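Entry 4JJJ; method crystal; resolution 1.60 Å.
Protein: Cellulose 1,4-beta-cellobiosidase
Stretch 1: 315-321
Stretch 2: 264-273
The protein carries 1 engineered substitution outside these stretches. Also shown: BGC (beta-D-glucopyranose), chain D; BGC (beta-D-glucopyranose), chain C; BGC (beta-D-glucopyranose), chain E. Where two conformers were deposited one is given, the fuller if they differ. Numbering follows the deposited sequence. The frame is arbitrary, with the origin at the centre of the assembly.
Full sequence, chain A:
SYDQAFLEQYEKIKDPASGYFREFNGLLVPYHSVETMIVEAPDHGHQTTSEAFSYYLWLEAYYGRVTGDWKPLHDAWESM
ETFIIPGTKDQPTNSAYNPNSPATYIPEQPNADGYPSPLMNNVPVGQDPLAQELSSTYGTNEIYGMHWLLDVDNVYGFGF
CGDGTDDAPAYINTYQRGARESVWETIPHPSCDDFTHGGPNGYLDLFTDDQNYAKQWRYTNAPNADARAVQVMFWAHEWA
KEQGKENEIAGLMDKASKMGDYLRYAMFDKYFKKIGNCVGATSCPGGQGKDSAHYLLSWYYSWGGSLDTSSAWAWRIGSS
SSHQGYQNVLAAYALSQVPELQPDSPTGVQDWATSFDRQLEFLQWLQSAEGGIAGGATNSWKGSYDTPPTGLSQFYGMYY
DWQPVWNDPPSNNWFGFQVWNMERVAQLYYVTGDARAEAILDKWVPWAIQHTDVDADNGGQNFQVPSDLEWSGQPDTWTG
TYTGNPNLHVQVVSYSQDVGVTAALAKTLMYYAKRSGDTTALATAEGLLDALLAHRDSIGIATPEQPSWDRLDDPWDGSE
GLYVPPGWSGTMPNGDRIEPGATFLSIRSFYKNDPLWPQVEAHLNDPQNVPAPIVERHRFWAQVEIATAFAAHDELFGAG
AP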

# COMPACT_ATOMS: atom_id res chain seq x y z
N TRP A 315 10.48 -7.75 -18.42
CA TRP A 315 9.22 -7.16 -18.67
C TRP A 315 8.89 -6.13 -17.53
O TRP A 315 9.54 -6.11 -16.44
CB TRP A 315 8.11 -8.17 -18.68
CG TRP A 315 8.08 -9.01 -17.47
CD1 TRP A 315 8.80 -10.16 -17.28
CD2 TRP A 315 7.39 -8.75 -16.24
NE1 TRP A 315 8.60 -10.64 -15.98
CE2 TRP A 315 7.66 -9.83 -15.36
CE3 TRP A 315 6.51 -7.75 -15.82
CZ2 TRP A 315 7.17 -9.89 -14.06
CZ3 TRP A 315 5.98 -7.81 -14.53
CH2 TRP A 315 6.32 -8.89 -13.63
N ARG A 316 7.92 -5.27 -17.85
CA ARG A 316 7.39 -4.23 -16.91
C ARG A 316 5.94 -4.06 -17.20
O ARG A 316 5.48 -4.10 -18.39
CB ARG A 316 8.08 -2.89 -17.06
CG ARG A 316 9.57 -2.95 -16.75
CD ARG A 316 10.31 -1.64 -16.88
NE ARG A 316 11.72 -1.93 -16.66
CZ ARG A 316 12.72 -1.06 -16.71
NH1 ARG A 316 12.54 0.23 -16.97
NH2 ARG A 316 13.94 -1.49 -16.48
N ILE A 317 5.17 -3.78 -16.11
CA ILE A 317 3.74 -3.48 -16.21
C ILE A 317 3.46 -2.31 -15.30
O ILE A 317 4.09 -2.22 -14.24
CB ILE A 317 2.81 -4.64 -15.93
CG1 ILE A 317 3.03 -5.22 -14.48
CG2 ILE A 317 2.99 -5.79 -16.97
CD1 ILE A 317 2.27 -6.49 -14.11
N GLY A 318 2.50 -1.47 -15.68
CA GLY A 318 1.81 -0.54 -14.77
C GLY A 318 0.71 -1.28 -14.14
O GLY A 318 0.75 -2.46 -13.92
N SER A 319 -0.39 -0.56 -13.82
CA SER A 319 -1.62 -1.19 -13.40
C SER A 319 -2.78 -0.31 -13.75
O SER A 319 -2.64 0.91 -13.75
CB SER A 319 -1.61 -1.75 -12.00
OG SER A 319 -2.02 -0.79 -11.10
N SER A 320 -3.93 -0.89 -14.02
CA SER A 320 -5.02 -0.17 -14.66
C SER A 320 -6.08 0.41 -13.72
O SER A 320 -6.87 1.27 -14.16
CB SER A 320 -5.76 -1.13 -15.60
OG SER A 320 -4.86 -1.58 -16.62
N SER A 321 -6.04 0.00 -12.46
CA SER A 321 -7.11 0.36 -11.51
C SER A 321 -6.50 1.17 -10.37
O SER A 321 -5.40 0.78 -9.85
CB SER A 321 -7.78 -0.87 -10.96
OG SER A 321 -8.85 -0.52 -10.13
C2 BGC D . 3.80 -12.74 -14.66
C3 BGC D . 4.93 -12.70 -15.68
C4 BGC D . 4.49 -11.91 -16.94
C5 BGC D . 3.99 -10.53 -16.50
C6 BGC D . 3.37 -9.72 -17.69
C1 BGC D . 3.41 -11.30 -14.31
O2 BGC D . 4.30 -13.39 -13.52
O3 BGC D . 5.23 -14.08 -16.04
O4 BGC D . 5.61 -11.66 -17.79
O5 BGC D . 2.94 -10.71 -15.53
O6 BGC D . 2.20 -10.34 -18.21
C2 BGC C . 0.07 -8.93 -11.86
C3 BGC C . 0.58 -9.96 -12.85
C4 BGC C . 2.06 -10.22 -12.71
C5 BGC C . 2.45 -10.48 -11.28
C6 BGC C . 3.90 -10.57 -10.99
C1 BGC C . 0.52 -9.35 -10.44
O2 BGC C . -1.34 -8.75 -11.91
O3 BGC C . 0.28 -9.52 -14.21
O4 BGC C . 2.32 -11.43 -13.51
O5 BGC C . 1.94 -9.42 -10.41
O6 BGC C . 4.16 -10.92 -9.65
C2 BGC E . 6.68 -11.86 -19.86
C3 BGC E . 7.01 -12.77 -21.06
C4 BGC E . 7.50 -14.13 -20.56
C5 BGC E . 6.53 -14.73 -19.51
C6 BGC E . 6.83 -16.10 -18.90
C1 BGC E . 5.76 -12.57 -18.90
O2 BGC E . 6.12 -10.70 -20.39
O3 BGC E . 8.06 -12.16 -21.87
O4 BGC E . 7.32 -15.10 -21.69
O5 BGC E . 6.45 -13.75 -18.41
O6 BGC E . 5.69 -16.94 -18.69
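Stretch 2 264-273: RYAMFDKYFK

Stretch 2 opens as a 3-10 segment, residues 264-267, and continues as loop with a type I beta turn from Asp269 to Phe272. It packs against the end of the strand 315-317 and the loop that follows. The CA atoms come closest at Ser319 and Lys270, 3.8 Å apart. Ser320 CA and Asp269 CA are 4.4 Å apart. From Asp269 to Lys270 the nearest partner steps back from Ser320 to Ser319. The two stretches bury 536 Å² between them, both sides summed.

Arg264 makes no contact with stretch 1. Its O accepts a hydrogen bond from Met267 N, 2.9 Å, within the 3-10 segment. Tyr265 has CA-to-CB sideways, but its ring end reaches stretch 1. There Arg316 NH1 donates to Tyr265 OH at 3.0 Å and 170°, nearly straight, with the hydroxyl near the guanidinium plane. Tyr265 O lies 3.5 Å from Gly318 CA. Ala266 and Met267 point away.

Phe268 contributes mainly its carbonyl, and its ring leads away. Ser319 N donates a weak hydrogen bond to Phe268 O, 3.0 Å at 127°. Gly318 CA makes a CA-H...O contact with Phe268 O at 3.5 Å. The glycine permits this fit, since an ideal CB on Gly318 would lie 2.2 Å from Phe268 O and clash.

Asp269 has chi1 in t, and its carboxylate serves both stretches. Asp269 OD1 accepts from Ser320 OG at 2.7 Å. Asp269 OD2 accepts from Tyr271 N at 3.1 Å and from Lys273 N at 3.0 Å, bracing the turn. The turn is closed by Phe272 N donating to Asp269 O, 3.0 Å.

Lys270 is the residue of stretch 2 most covered by stretch 1. Lys270 N donates to Ser320 OG at 3.1 Å and 173°, so this hydroxyl links Lys270 to Asp269. Gly318 N donates a weak hydrogen bond to Lys270 O at 3.2 Å. A water donates through its O to Lys270 O at 3.0 Å and to Arg316 O at 2.8 Å, bridging the two carbonyls. The extended side chain passes Ile317, with Lys270 CE 3.9 Å from Ile317 CD1. It ends with Lys270 NZ donating to O2 of glucose chain C at 3.2 Å.

Tyr271 CE1 touches Ile317 CG2 at 3.9 Å, an apolar contact. Tyr271 OH donates to O6 of glucose chain D at 2.7 Å. Arg316 O lies at the edge of the Phe272 ring, 3.8 Å from Phe272 CE2. Lys273 makes no contact with stretch 1, and its side-chain end leads away.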

# COMPACT_ATOMS: atom_id res chain seq x y z
N ARG A 264 6.30 7.04 -11.48
CA ARG A 264 5.42 7.22 -12.65
C ARG A 264 4.93 5.94 -13.32
O ARG A 264 3.93 5.97 -13.98
CB ARG A 264 6.05 8.14 -13.73
CG ARG A 264 6.41 9.55 -13.22
CD ARG A 264 7.01 10.46 -14.27
NE ARG A 264 8.28 9.96 -14.66
CZ ARG A 264 8.90 10.18 -15.85
NH1 ARG A 264 8.28 10.76 -16.86
NH2 ARG A 264 10.12 9.72 -16.00
N TYR A 265 5.63 4.85 -13.20
CA TYR A 265 5.12 3.56 -13.74
C TYR A 265 3.72 3.26 -13.21
O TYR A 265 2.89 2.66 -13.93
CB TYR A 265 6.06 2.38 -13.37
CG TYR A 265 7.07 2.17 -14.43
CD1 TYR A 265 6.72 1.59 -15.65
CD2 TYR A 265 8.36 2.54 -14.21
CE1 TYR A 265 7.67 1.38 -16.65
CE2 TYR A 265 9.33 2.39 -15.19
CZ TYR A 265 9.01 1.77 -16.41
OH TYR A 265 9.92 1.63 -17.46
N ALA A 266 3.35 3.69 -11.97
CA ALA A 266 2.02 3.49 -11.44
C ALA A 266 0.92 4.26 -12.21
O ALA A 266 -0.24 3.96 -12.01
CB ALA A 266 2.01 3.86 -9.95
N MET A 267 1.33 5.23 -13.03
CA MET A 267 0.43 6.11 -13.76
C MET A 267 -0.07 5.54 -15.06
O MET A 267 -0.88 6.20 -15.76
CB MET A 267 1.11 7.43 -14.00
CG MET A 267 1.39 8.25 -12.76
SD MET A 267 2.09 9.83 -13.27
CE MET A 267 2.64 10.50 -11.74
N PHE A 268 0.43 4.34 -15.40
CA PHE A 268 0.17 3.72 -16.73
C PHE A 268 -0.73 2.52 -16.65
O PHE A 268 -0.63 1.73 -15.72
CB PHE A 268 1.47 3.42 -17.45
CG PHE A 268 2.14 4.63 -17.89
CD1 PHE A 268 2.88 5.37 -16.97
CD2 PHE A 268 2.00 5.13 -19.17
CE1 PHE A 268 3.48 6.56 -17.33
CE2 PHE A 268 2.61 6.32 -19.54
CZ PHE A 268 3.35 7.05 -18.63
N ASP A 269 -1.52 2.31 -17.69
CA ASP A 269 -2.27 1.05 -17.83
C ASP A 269 -1.31 -0.16 -17.69
O ASP A 269 -0.16 -0.09 -18.12
CB ASP A 269 -2.94 1.03 -19.22
CG ASP A 269 -3.77 -0.21 -19.44
OD1 ASP A 269 -4.94 -0.21 -18.98
OD2 ASP A 269 -3.25 -1.14 -20.07
N LYS A 270 -1.83 -1.27 -17.18
CA LYS A 270 -1.03 -2.42 -16.93
C LYS A 270 -0.18 -2.78 -18.15
O LYS A 270 1.00 -3.08 -18.02
CB LYS A 270 -1.89 -3.56 -16.52
CG LYS A 270 -1.21 -4.79 -16.01
CD LYS A 270 -2.17 -5.95 -15.67
CE LYS A 270 -1.42 -7.18 -15.20
NZ LYS A 270 -2.38 -8.24 -14.84
N TYR A 271 -0.86 -2.90 -19.31
CA TYR A 271 -0.17 -3.29 -20.51
C TYR A 271 -0.05 -2.12 -21.50
O TYR A 271 0.04 -2.31 -22.74
CB TYR A 271 -0.87 -4.49 -21.16
CG TYR A 271 -0.69 -5.75 -20.36
CD1 TYR A 271 0.52 -6.40 -20.36
CD2 TYR A 271 -1.77 -6.24 -19.56
CE1 TYR A 271 0.71 -7.56 -19.55
CE2 TYR A 271 -1.59 -7.38 -18.77
CZ TYR A 271 -0.33 -8.00 -18.78
OH TYR A 271 -0.23 -9.16 -17.99
N PHE A 272 0.08 -0.92 -20.98
CA PHE A 272 0.28 0.29 -21.71
C PHE A 272 -0.77 0.44 -22.84
O PHE A 272 -0.43 0.95 -23.89
CB PHE A 272 1.74 0.37 -22.24
CG PHE A 272 2.77 0.47 -21.13
CD1 PHE A 272 3.07 1.70 -20.55
CD2 PHE A 272 3.41 -0.70 -20.64
CE1 PHE A 272 3.94 1.70 -19.47
CE2 PHE A 272 4.31 -0.65 -19.58
CZ PHE A 272 4.53 0.57 -18.97
N LYS A 273 -1.97 -0.00 -22.58
CA LYS A 273 -3.08 0.31 -23.51
C LYS A 273 -3.42 1.74 -23.47
O LYS A 273 -3.33 2.44 -22.45
CB LYS A 273 -4.30 -0.41 -23.13
CG LYS A 273 -4.27 -1.90 -23.13
CD LYS A 273 -4.26 -2.54 -24.46
CE LYS A 273 -4.99 -3.89 -24.44
NZ LYS A 273 -4.90 -4.40 -25.85
O HOH W 1 3.11 -3.91 -19.92